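Local coordinates for protein endoglucanase (Clostridium thermocellum, PDB 2E4T) that hydrolyses internal beta-1,4-glucosidic bonds of cellulose and probably xyloglucan, this chain being the family 44 glycoside hydrolase part of a longer protein, at residues E136-K141 / Y155-E160; G50-N55 / G113-D118; K8-R13 / I429-A434. All coordinates share one frame; numbering follows the deposited sequence.

Overall arrangement
Interactions 1 and 2 lie with their centres 11 Å apart on the TIM-like barrel part: strand 134-138, central in a three-stranded sheet, pairs with 155-157 in interaction 1 and borders 114-116 of interaction 2, and both supply ligands to the same calcium ion. Interaction 1 is only partly buried and rich in backbone bonds, charges and rings. Interaction 2, mostly buried, ties a loop to an outer strand of that sheet with two hydrogen bonds. Interaction 3 sits about 52 to 54 Å away, centre to centre, on the other side of the chain's centre. It is a buried, largely apolar contact within the beta domain, where the N-terminal strand 8-22 faces strand 432-439, far later in sequence.

Interaction 1 of 3, residues E136-K141 / Y155-E160; sequences EVKFEK and YVYMDE. With CA (calcium ion), chain C; GOL (glycerol), chain H.
Glu136, Val137 and Lys138 pair with Tyr155, Val156 and Tyr157 as parallel strands whose axes come within 4.6 Å at an angle of 33°. Val156 N donates to Glu136 O (2.9 Å), Lys138 N to Val156 O and Met158 N to Lys138 O. A fourth backbone bond, Asp159 N to Phe139 O, carries the pairing past the strand ends.

Polar side chains take over there. With chi1 at 60°, Asp159 CG sits between its own backbone N and carbonyl carbon, and OD1 accepts Lys141 N on its syn side (2.9 Å). Lys141 NZ forms a salt bridge with Glu160 OE2 (2.7 Å); each of these atoms has a second partner, Pro144 O for NZ and Ser146 N for OE2. Lys138 NZ, in another salt bridge, meets Glu136 OE2 from above the carboxylate plane.

The pair belongs to a mixed sheet of three strands, with 134-138 between 114-116 and 155-157. Strand 155-157 runs straight into helix 158-169, Tyr157 standing at the N-cap position. At the other end Tyr155 O binds the calcium ion (2.3 Å), along with Glu54, Asp150, Asp153 and two waters.

Lys141 CG lies over the centre of the Tyr157 ring, 3.8 Å from its centroid and 8° off the normal, a CH-pi contact.

On the opposite side of the sheet, Met158 CG meets Val137 CG1 (3.8 Å) and the edge of the Phe139 ring, while Leu214 of helix 204-221 touches Phe139 and Met158.

A glycerol, probably from the crystallisation liquor, donates through O3 to Glu136 OE1 (2.6 Å) and accepts from Tyr155 OH.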
loop_
_atom_site.group_PDB
_atom_site.type_symbol
_atom_site.label_atom_id
_atom_site.label_comp_id
_atom_site.label_asym_id
_atom_site.label_seq_id
_atom_site.Cartn_x
_atom_site.Cartn_y
_atom_site.Cartn_z
ATOM N N GLU A 136 20.807 4.274 20.367
ATOM C CA GLU A 136 21.120 4.836 19.082
ATOM C C GLU A 136 21.153 3.748 18.005
ATOM O O GLU A 136 21.792 2.711 18.214
ATOM C CB GLU A 136 22.504 5.539 19.159
ATOM C CG GLU A 136 22.887 6.231 17.842
ATOM C CD GLU A 136 24.284 6.769 17.829
ATOM O OE1 GLU A 136 24.740 7.309 18.867
ATOM O OE2 GLU A 136 24.960 6.655 16.755
ATOM N N VAL A 137 20.485 3.999 16.883
ATOM C CA VAL A 137 20.545 3.073 15.773
ATOM C C VAL A 137 21.746 3.358 14.903
ATOM O O VAL A 137 22.000 4.516 14.528
ATOM C CB VAL A 137 19.267 3.203 14.906
ATOM C CG1 VAL A 137 19.406 2.356 13.659
ATOM C CG2 VAL A 137 18.058 2.748 15.759
ATOM N N LYS A 138 22.498 2.299 14.592
ATOM C CA LYS A 138 23.527 2.354 13.558
ATOM C C LYS A 138 23.123 1.377 12.476
ATOM O O LYS A 138 22.643 0.256 12.777
ATOM C CB LYS A 138 24.915 2.029 14.127
ATOM C CG LYS A 138 25.441 3.163 14.986
ATOM C CD LYS A 138 26.860 2.918 15.409
ATOM C CE LYS A 138 27.589 4.187 15.884
ATOM N NZ LYS A 138 26.886 4.749 17.127
ATOM N N PHE A 139 23.342 1.743 11.214
ATOM C CA PHE A 139 22.907 0.855 10.158
ATOM C C PHE A 139 23.837 -0.345 9.968
ATOM O O PHE A 139 23.354 -1.438 9.661
ATOM C CB PHE A 139 22.719 1.637 8.862
ATOM C CG PHE A 139 21.698 2.751 9.019
ATOM C CD1 PHE A 139 20.527 2.586 9.753
ATOM C CD2 PHE A 139 21.902 3.961 8.363
ATOM C CE1 PHE A 139 19.573 3.625 9.839
ATOM C CE2 PHE A 139 20.963 4.973 8.459
ATOM C CZ PHE A 139 19.835 4.801 9.205
ATOM N N GLU A 140 25.149 -0.103 10.132
ATOM C CA GLU A 140 26.160 -1.159 9.969
ATOM C C GLU A 140 26.867 -1.397 11.289
ATOM O O GLU A 140 27.490 -0.489 11.850
ATOM C CB GLU A 140 27.208 -0.830 8.944
ATOM C CG GLU A 140 26.603 -0.901 7.604
ATOM C CD GLU A 140 27.583 -0.809 6.426
ATOM O OE1 GLU A 140 28.747 -1.274 6.576
ATOM O OE2 GLU A 140 27.189 -0.391 5.298
ATOM N N LYS A 141 26.847 -2.642 11.760
ATOM C CA LYS A 141 27.566 -2.977 13.001
ATOM C C LYS A 141 29.080 -2.818 12.868
ATOM O O LYS A 141 29.741 -2.363 13.815
ATOM C CB LYS A 141 27.201 -4.385 13.424
ATOM C CG LYS A 141 27.747 -4.769 14.802
ATOM C CD LYS A 141 27.308 -6.117 15.230
ATOM C CE LYS A 141 27.698 -6.438 16.676
ATOM N NZ LYS A 141 27.404 -7.824 17.055
ATOM N N TYR A 155 23.676 0.696 21.516
ATOM C CA TYR A 155 23.418 0.724 20.088
ATOM C C TYR A 155 22.543 -0.426 19.667
ATOM O O TYR A 155 22.584 -1.486 20.242
ATOM C CB TYR A 155 24.736 0.607 19.277
ATOM C CG TYR A 155 25.656 1.742 19.634
ATOM C CD1 TYR A 155 25.393 3.016 19.158
ATOM C CD2 TYR A 155 26.750 1.567 20.482
ATOM C CE1 TYR A 155 26.121 4.102 19.569
ATOM C CE2 TYR A 155 27.538 2.665 20.872
ATOM C CZ TYR A 155 27.202 3.912 20.423
ATOM O OH TYR A 155 27.999 4.935 20.845
ATOM N N VAL A 156 21.772 -0.177 18.582
ATOM C CA VAL A 156 20.997 -1.235 17.921
ATOM C C VAL A 156 21.355 -1.168 16.433
ATOM O O VAL A 156 21.385 -0.076 15.861
ATOM C CB VAL A 156 19.496 -0.995 18.160
ATOM C CG1 VAL A 156 18.655 -1.932 17.395
ATOM C CG2 VAL A 156 19.173 -1.123 19.690
ATOM N N TYR A 157 21.644 -2.325 15.836
ATOM C CA TYR A 157 22.210 -2.350 14.496
ATOM C C TYR A 157 21.184 -2.921 13.485
ATOM O O TYR A 157 20.680 -4.040 13.663
ATOM C CB TYR A 157 23.474 -3.225 14.466
ATOM C CG TYR A 157 24.527 -2.667 15.395
ATOM C CD1 TYR A 157 25.261 -1.561 15.032
ATOM C CD2 TYR A 157 24.777 -3.242 16.648
ATOM C CE1 TYR A 157 26.234 -1.033 15.871
ATOM C CE2 TYR A 157 25.735 -2.695 17.510
ATOM C CZ TYR A 157 26.476 -1.590 17.084
ATOM O OH TYR A 157 27.431 -1.021 17.900
ATOM N N MET A 158 20.914 -2.148 12.439
ATOM C CA MET A 158 19.935 -2.620 11.450
ATOM C C MET A 158 20.417 -3.810 10.638
ATOM O O MET A 158 19.616 -4.716 10.358
ATOM C CB MET A 158 19.455 -1.488 10.528
ATOM C CG MET A 158 18.629 -0.430 11.240
ATOM S SD MET A 158 17.127 -1.091 12.001
ATOM C CE MET A 158 17.628 -1.235 13.710
ATOM N N ASP A 159 21.682 -3.814 10.220
ATOM C CA ASP A 159 22.133 -4.960 9.451
ATOM C C ASP A 159 22.101 -6.251 10.308
ATOM O O ASP A 159 21.828 -7.321 9.771
ATOM C CB ASP A 159 23.472 -4.708 8.746
ATOM C CG ASP A 159 24.646 -4.385 9.648
ATOM O OD1 ASP A 159 24.534 -4.216 10.872
ATOM O OD2 ASP A 159 25.767 -4.280 9.007
ATOM N N GLU A 160 22.373 -6.139 11.615
ATOM C CA GLU A 160 22.320 -7.288 12.482
ATOM C C GLU A 160 20.874 -7.821 12.601
ATOM O O GLU A 160 20.642 -9.037 12.636
ATOM C CB GLU A 160 22.912 -6.946 13.845
ATOM C CG GLU A 160 23.108 -8.180 14.715
ATOM C CD GLU A 160 23.903 -7.850 15.976
ATOM O OE1 GLU A 160 23.498 -6.900 16.723
ATOM O OE2 GLU A 160 24.939 -8.533 16.220
HETATM CA CA CA C . 22.444 -3.423 21.517
HETATM C C1 GOL H . 29.043 10.041 21.022
HETATM O O1 GOL H . 30.206 9.847 21.771
HETATM C C2 GOL H . 28.676 8.643 20.561
HETATM O O2 GOL H . 28.372 7.815 21.675
HETATM C C3 GOL H . 27.610 8.713 19.497
HETATM O O3 GOL H . 27.337 7.386 19.230
HETATM O O HOH W 1 30.198 -2.361 16.441
HETATM O O HOH W 2 24.264 -4.268 20.239
HETATM O O HOH W 3 21.445 -2.039 23.189
#

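Interaction 2 of 3, residues G50-N55 / G113-D118; sequences GYNWEN and GYVSAD. With CA (calcium ion), chain C.
Gly50 and Ser116 are joined by a nearly straight hydrogen bond, Ser116 N to Gly50 O, 2.9 Å long with an angle of 170° at the hydrogen. Val115 packs closely beside it. Its CB rests on the same Gly50 O, and its CG1 comes to 3.2 Å from Tyr51 O, so CB and CG1 between them lie against two successive loop carbonyls. The other branch, CG2, meets Asn52 CB at 3.6 Å, the two side chains crossing at about a right angle.

Asn52 is the polar centre of this dense region. Its CG is anti to the backbone N (chi1 -178°), which aims the amide group at the strand. Asn52 ND2 donates to Ser116 O (2.9 Å), an acceptor only 4° out of the amide plane. The remaining amide atom, OD1, accepts Glu54 N at 2.8 Å. That second bond closes an Asx turn, so both ends of one buried amide are engaged and its rotation is fixed: ND2 faces the strand while OD1 shapes the loop.

The loop thereby docks on strand 114-116, an outer strand of the small mixed sheet in which Val115 pairs with Lys135. Val156, on the sheet's far strand, touches Asn52, Val115 and Glu54. The residue whose N closes the turn is itself a metal ligand: Glu54 binds the calcium ion through both carboxylate oxygens, OE1 at 2.5 Å. Trp53, turned away from the strand, stacks its ring on Phe161.

Contact thins toward the partly exposed end formed by Asn55 and Ala117. Asn55 ND2 stands 3.5 Å from Ala117 O, and Asn55 OD1 is taken by Phe57 N. Here the backbones have already drawn apart, with 7.9 Å between Asn55 CA and Asp118 CA.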
loop_
_atom_site.group_PDB
_atom_site.type_symbol
_atom_site.label_atom_id
_atom_site.label_comp_id
_atom_site.label_asym_id
_atom_site.label_seq_id
_atom_site.Cartn_x
_atom_site.Cartn_y
_atom_site.Cartn_z
ATOM N N GLY A 50 10.252 3.608 16.403
ATOM C CA GLY A 50 11.062 3.429 17.603
ATOM C C GLY A 50 11.130 1.992 18.094
ATOM O O GLY A 50 11.538 1.736 19.230
ATOM N N TYR A 51 10.700 1.030 17.257
ATOM C CA TYR A 51 10.761 -0.380 17.608
ATOM C C TYR A 51 12.212 -0.859 17.706
ATOM O O TYR A 51 13.003 -0.654 16.786
ATOM C CB TYR A 51 10.028 -1.198 16.517
ATOM C CG TYR A 51 10.222 -2.701 16.670
ATOM C CD1 TYR A 51 9.620 -3.406 17.720
ATOM C CD2 TYR A 51 11.054 -3.394 15.791
ATOM C CE1 TYR A 51 9.815 -4.763 17.865
ATOM C CE2 TYR A 51 11.270 -4.765 15.943
ATOM C CZ TYR A 51 10.676 -5.440 16.995
ATOM O OH TYR A 51 10.940 -6.789 17.137
ATOM N N ASN A 52 12.528 -1.523 18.834
ATOM C CA ASN A 52 13.859 -2.051 19.091
ATOM C C ASN A 52 13.819 -3.562 18.926
ATOM O O ASN A 52 13.248 -4.265 19.757
ATOM C CB ASN A 52 14.267 -1.674 20.511
ATOM C CG ASN A 52 15.657 -2.128 20.872
ATOM O OD1 ASN A 52 16.220 -3.028 20.241
ATOM N ND2 ASN A 52 16.222 -1.491 21.908
ATOM N N TRP A 53 14.448 -4.097 17.857
ATOM C CA TRP A 53 14.349 -5.523 17.608
ATOM C C TRP A 53 15.016 -6.360 18.725
ATOM O O TRP A 53 14.726 -7.553 18.862
ATOM C CB TRP A 53 14.984 -5.883 16.247
ATOM C CG TRP A 53 16.480 -5.908 16.237
ATOM C CD1 TRP A 53 17.333 -4.850 16.154
ATOM C CD2 TRP A 53 17.305 -7.095 16.265
ATOM N NE1 TRP A 53 18.652 -5.288 16.136
ATOM C CE2 TRP A 53 18.645 -6.649 16.200
ATOM C CE3 TRP A 53 17.037 -8.468 16.302
ATOM C CZ2 TRP A 53 19.721 -7.559 16.143
ATOM C CZ3 TRP A 53 18.094 -9.359 16.252
ATOM C CH2 TRP A 53 19.412 -8.901 16.167
ATOM N N GLU A 54 15.936 -5.745 19.479
ATOM C CA GLU A 54 16.652 -6.543 20.480
ATOM C C GLU A 54 15.767 -6.962 21.633
ATOM O O GLU A 54 15.982 -8.019 22.219
ATOM C CB GLU A 54 17.855 -5.768 21.023
ATOM C CG GLU A 54 18.845 -5.345 19.948
ATOM C CD GLU A 54 20.100 -4.681 20.531
ATOM O OE1 GLU A 54 20.078 -4.268 21.739
ATOM O OE2 GLU A 54 21.116 -4.553 19.800
ATOM N N ASN A 55 14.799 -6.094 21.989
ATOM C CA ASN A 55 13.945 -6.330 23.187
ATOM C C ASN A 55 12.475 -6.147 22.918
ATOM O O ASN A 55 11.667 -6.369 23.830
ATOM C CB ASN A 55 14.438 -5.483 24.347
ATOM C CG ASN A 55 14.417 -4.033 24.007
ATOM O OD1 ASN A 55 13.641 -3.565 23.156
ATOM N ND2 ASN A 55 15.283 -3.269 24.679
ATOM N N GLY A 113 16.523 7.514 14.167
ATOM C CA GLY A 113 17.834 7.629 14.791
ATOM C C GLY A 113 18.004 6.871 16.085
ATOM O O GLY A 113 19.142 6.564 16.465
ATOM N N TYR A 114 16.889 6.576 16.763
ATOM C CA TYR A 114 16.918 5.930 18.079
ATOM C C TYR A 114 15.694 5.010 18.191
ATOM O O TYR A 114 14.661 5.241 17.511
ATOM C CB TYR A 114 16.832 6.982 19.200
ATOM C CG TYR A 114 18.038 7.889 19.233
ATOM C CD1 TYR A 114 19.137 7.586 20.052
ATOM C CD2 TYR A 114 18.116 9.037 18.447
ATOM C CE1 TYR A 114 20.265 8.395 20.054
ATOM C CE2 TYR A 114 19.251 9.844 18.417
ATOM C CZ TYR A 114 20.321 9.495 19.245
ATOM O OH TYR A 114 21.447 10.309 19.227
ATOM N N VAL A 115 15.803 4.050 19.090
ATOM C CA VAL A 115 14.706 3.118 19.363
ATOM C C VAL A 115 14.578 2.954 20.895
ATOM O O VAL A 115 15.545 3.201 21.665
ATOM C CB VAL A 115 14.924 1.720 18.694
ATOM C CG1 VAL A 115 14.866 1.902 17.175
ATOM C CG2 VAL A 115 16.216 1.083 19.136
ATOM N N SER A 116 13.400 2.536 21.336
ATOM C CA SER A 116 13.149 2.440 22.776
ATOM C C SER A 116 14.159 1.527 23.478
ATOM O O SER A 116 14.362 0.355 23.085
ATOM C CB SER A 116 11.768 1.803 23.002
ATOM O OG SER A 116 10.741 2.694 22.590
ATOM N N ALA A 117 14.731 2.023 24.585
ATOM C CA ALA A 117 15.610 1.204 25.409
ATOM C C ALA A 117 14.858 0.299 26.373
ATOM O O ALA A 117 15.461 -0.641 26.910
ATOM C CB ALA A 117 16.541 2.099 26.225
ATOM N N ASP A 118 13.601 0.635 26.665
ATOM C CA ASP A 118 12.878 0.041 27.778
ATOM C C ASP A 118 11.387 0.086 27.439
ATOM O O ASP A 118 10.966 0.649 26.423
ATOM C CB ASP A 118 13.202 0.773 29.096
ATOM C CG ASP A 118 12.803 2.250 29.008
ATOM O OD1 ASP A 118 11.604 2.531 28.811
ATOM O OD2 ASP A 118 13.723 3.134 29.116
HETATM CA CA CA C . 22.444 -3.423 21.517
HETATM O O HOH W 2 24.264 -4.268 20.239
HETATM O O HOH W 3 21.445 -2.039 23.189
#

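Interaction 3 of 3, residues K8-R13 / I429-A434; sequences KVVDIR and IEVSSA
Val431 meets Val10 through a chi1 of 79°, which sets Val431 CG1 between its own backbone N and carbonyl carbon, where it lies 3.7 Å from Val10 CG2. Ile12 reaches across by a different bend: chi2 of -66° places CD1 at 4.0 Å from Ala434 CB. Between these two pairs, Val10 CG1 stands 3.8 Å from Ser432 OG, a hydroxyl that is hydrogen-bonded to Asp428 O. Lys8 adds only its aliphatic part, CE lying 3.8 Å from Val431 CG1, while its NZ forms a salt bridge with Asp428.

The nearest CA atoms, those of Ile12 and Ala434, are 7.7 Å apart, and the two chain directions differ by 21°. That shared direction fits the strand order of the large mixed sheet of the beta domain, where antiparallel strand 420-426 lies between the two; the short spacing is consistent with a curved sheet. Thr426 of that strand touches Val10, Ile12 and Ser432.

The segments thus touch by side chains alone, in two methyl pairs, one lysine methylene and one hydroxyl. This implies that the direct contact rests on dispersion and apolar burial, while the intervening strand and the sheet's backbone bonds set the strands' positions.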
loop_
_atom_site.group_PDB
_atom_site.type_symbol
_atom_site.label_atom_id
_atom_site.label_comp_id
_atom_site.label_asym_id
_atom_site.label_seq_id
_atom_site.Cartn_x
_atom_site.Cartn_y
_atom_site.Cartn_z
ATOM N N LYS A 8 -30.321 3.560 -18.086
ATOM C CA LYS A 8 -28.928 3.953 -18.316
ATOM C C LYS A 8 -28.232 2.786 -18.970
ATOM O O LYS A 8 -28.249 1.683 -18.421
ATOM C CB LYS A 8 -28.293 4.308 -16.967
ATOM C CG LYS A 8 -26.813 4.685 -17.039
ATOM C CD LYS A 8 -26.541 5.873 -17.958
ATOM C CE LYS A 8 -25.078 6.243 -17.940
ATOM N NZ LYS A 8 -24.720 7.291 -18.907
ATOM N N VAL A 9 -27.598 3.071 -20.106
ATOM C CA VAL A 9 -26.970 2.040 -20.968
ATOM C C VAL A 9 -25.518 2.410 -21.253
ATOM O O VAL A 9 -25.215 3.534 -21.650
ATOM C CB VAL A 9 -27.716 1.917 -22.306
ATOM C CG1 VAL A 9 -27.055 0.865 -23.126
ATOM C CG2 VAL A 9 -29.167 1.488 -22.062
ATOM N N VAL A 10 -24.609 1.481 -20.988
ATOM C CA VAL A 10 -23.176 1.704 -21.067
ATOM C C VAL A 10 -22.558 0.592 -21.898
ATOM O O VAL A 10 -22.898 -0.566 -21.690
ATOM C CB VAL A 10 -22.578 1.717 -19.643
ATOM C CG1 VAL A 10 -21.041 1.778 -19.673
ATOM C CG2 VAL A 10 -23.191 2.864 -18.845
ATOM N N ASP A 11 -21.660 0.968 -22.821
ATOM C CA ASP A 11 -20.967 -0.016 -23.620
ATOM C C ASP A 11 -19.603 -0.345 -22.990
ATOM O O ASP A 11 -18.860 0.570 -22.606
ATOM C CB ASP A 11 -20.709 0.529 -25.010
ATOM C CG ASP A 11 -21.997 0.781 -25.774
ATOM O OD1 ASP A 11 -22.968 0.034 -25.576
ATOM O OD2 ASP A 11 -22.077 1.731 -26.556
ATOM N N ILE A 12 -19.286 -1.635 -22.908
ATOM C CA ILE A 12 -17.997 -2.112 -22.422
ATOM C C ILE A 12 -17.351 -2.877 -23.598
ATOM O O ILE A 12 -17.946 -3.815 -24.128
ATOM C CB ILE A 12 -18.126 -3.035 -21.215
ATOM C CG1 ILE A 12 -18.961 -2.483 -20.038
ATOM C CG2 ILE A 12 -16.731 -3.504 -20.766
ATOM C CD1 ILE A 12 -18.365 -1.309 -19.354
ATOM N N ARG A 13 -16.129 -2.468 -23.974
ATOM C CA ARG A 13 -15.444 -3.080 -25.105
ATOM C C ARG A 13 -14.114 -3.645 -24.596
ATOM O O ARG A 13 -13.289 -2.897 -24.065
ATOM C CB ARG A 13 -15.177 -2.049 -26.191
ATOM C CG ARG A 13 -16.500 -1.436 -26.682
ATOM C CD ARG A 13 -16.335 -0.497 -27.857
ATOM N NE ARG A 13 -15.382 -0.960 -28.870
ATOM C CZ ARG A 13 -15.662 -1.781 -29.887
ATOM N NH1 ARG A 13 -16.887 -2.284 -30.065
ATOM N NH2 ARG A 13 -14.694 -2.109 -30.739
ATOM N N ILE A 429 -17.254 6.571 -17.632
ATOM C CA ILE A 429 -16.345 6.396 -16.517
ATOM C C ILE A 429 -16.855 6.980 -15.222
ATOM O O ILE A 429 -16.213 6.753 -14.173
ATOM C CB ILE A 429 -14.931 6.982 -16.842
ATOM C CG1 ILE A 429 -14.956 8.504 -16.938
ATOM C CG2 ILE A 429 -14.321 6.309 -18.054
ATOM C CD1 ILE A 429 -13.596 9.151 -17.237
ATOM N N GLU A 430 -17.948 7.749 -15.267
ATOM C CA GLU A 430 -18.553 8.299 -14.062
ATOM C C GLU A 430 -19.506 7.286 -13.410
ATOM O O GLU A 430 -19.452 7.049 -12.210
ATOM C CB GLU A 430 -19.291 9.580 -14.412
ATOM C CG GLU A 430 -19.844 10.255 -13.192
ATOM C CD GLU A 430 -20.694 11.446 -13.536
ATOM O OE1 GLU A 430 -21.423 11.418 -14.568
ATOM O OE2 GLU A 430 -20.628 12.440 -12.789
ATOM N N VAL A 431 -20.343 6.614 -14.218
ATOM C CA VAL A 431 -21.302 5.699 -13.658
ATOM C C VAL A 431 -20.737 4.313 -13.445
ATOM O O VAL A 431 -21.364 3.508 -12.734
ATOM C CB VAL A 431 -22.596 5.618 -14.543
ATOM C CG1 VAL A 431 -22.371 4.720 -15.748
ATOM C CG2 VAL A 431 -23.766 5.154 -13.749
ATOM N N SER A 432 -19.590 4.001 -14.049
ATOM C CA SER A 432 -19.072 2.647 -14.006
ATOM C C SER A 432 -17.588 2.612 -14.024
ATOM O O SER A 432 -16.928 3.579 -14.409
ATOM C CB SER A 432 -19.632 1.828 -15.186
ATOM O OG SER A 432 -19.075 2.242 -16.439
ATOM N N SER A 433 -17.063 1.447 -13.629
ATOM C CA SER A 433 -15.680 1.070 -13.922
ATOM C C SER A 433 -15.692 -0.394 -14.354
ATOM O O SER A 433 -16.546 -1.179 -13.909
ATOM C CB SER A 433 -14.763 1.200 -12.717
ATOM O OG SER A 433 -14.794 2.531 -12.231
ATOM N N ALA A 434 -14.685 -0.762 -15.164
ATOM C CA ALA A 434 -14.560 -2.140 -15.564
ATOM C C ALA A 434 -13.090 -2.431 -15.792
ATOM O O ALA A 434 -12.384 -1.652 -16.432
ATOM C CB ALA A 434 -15.403 -2.451 -16.841
#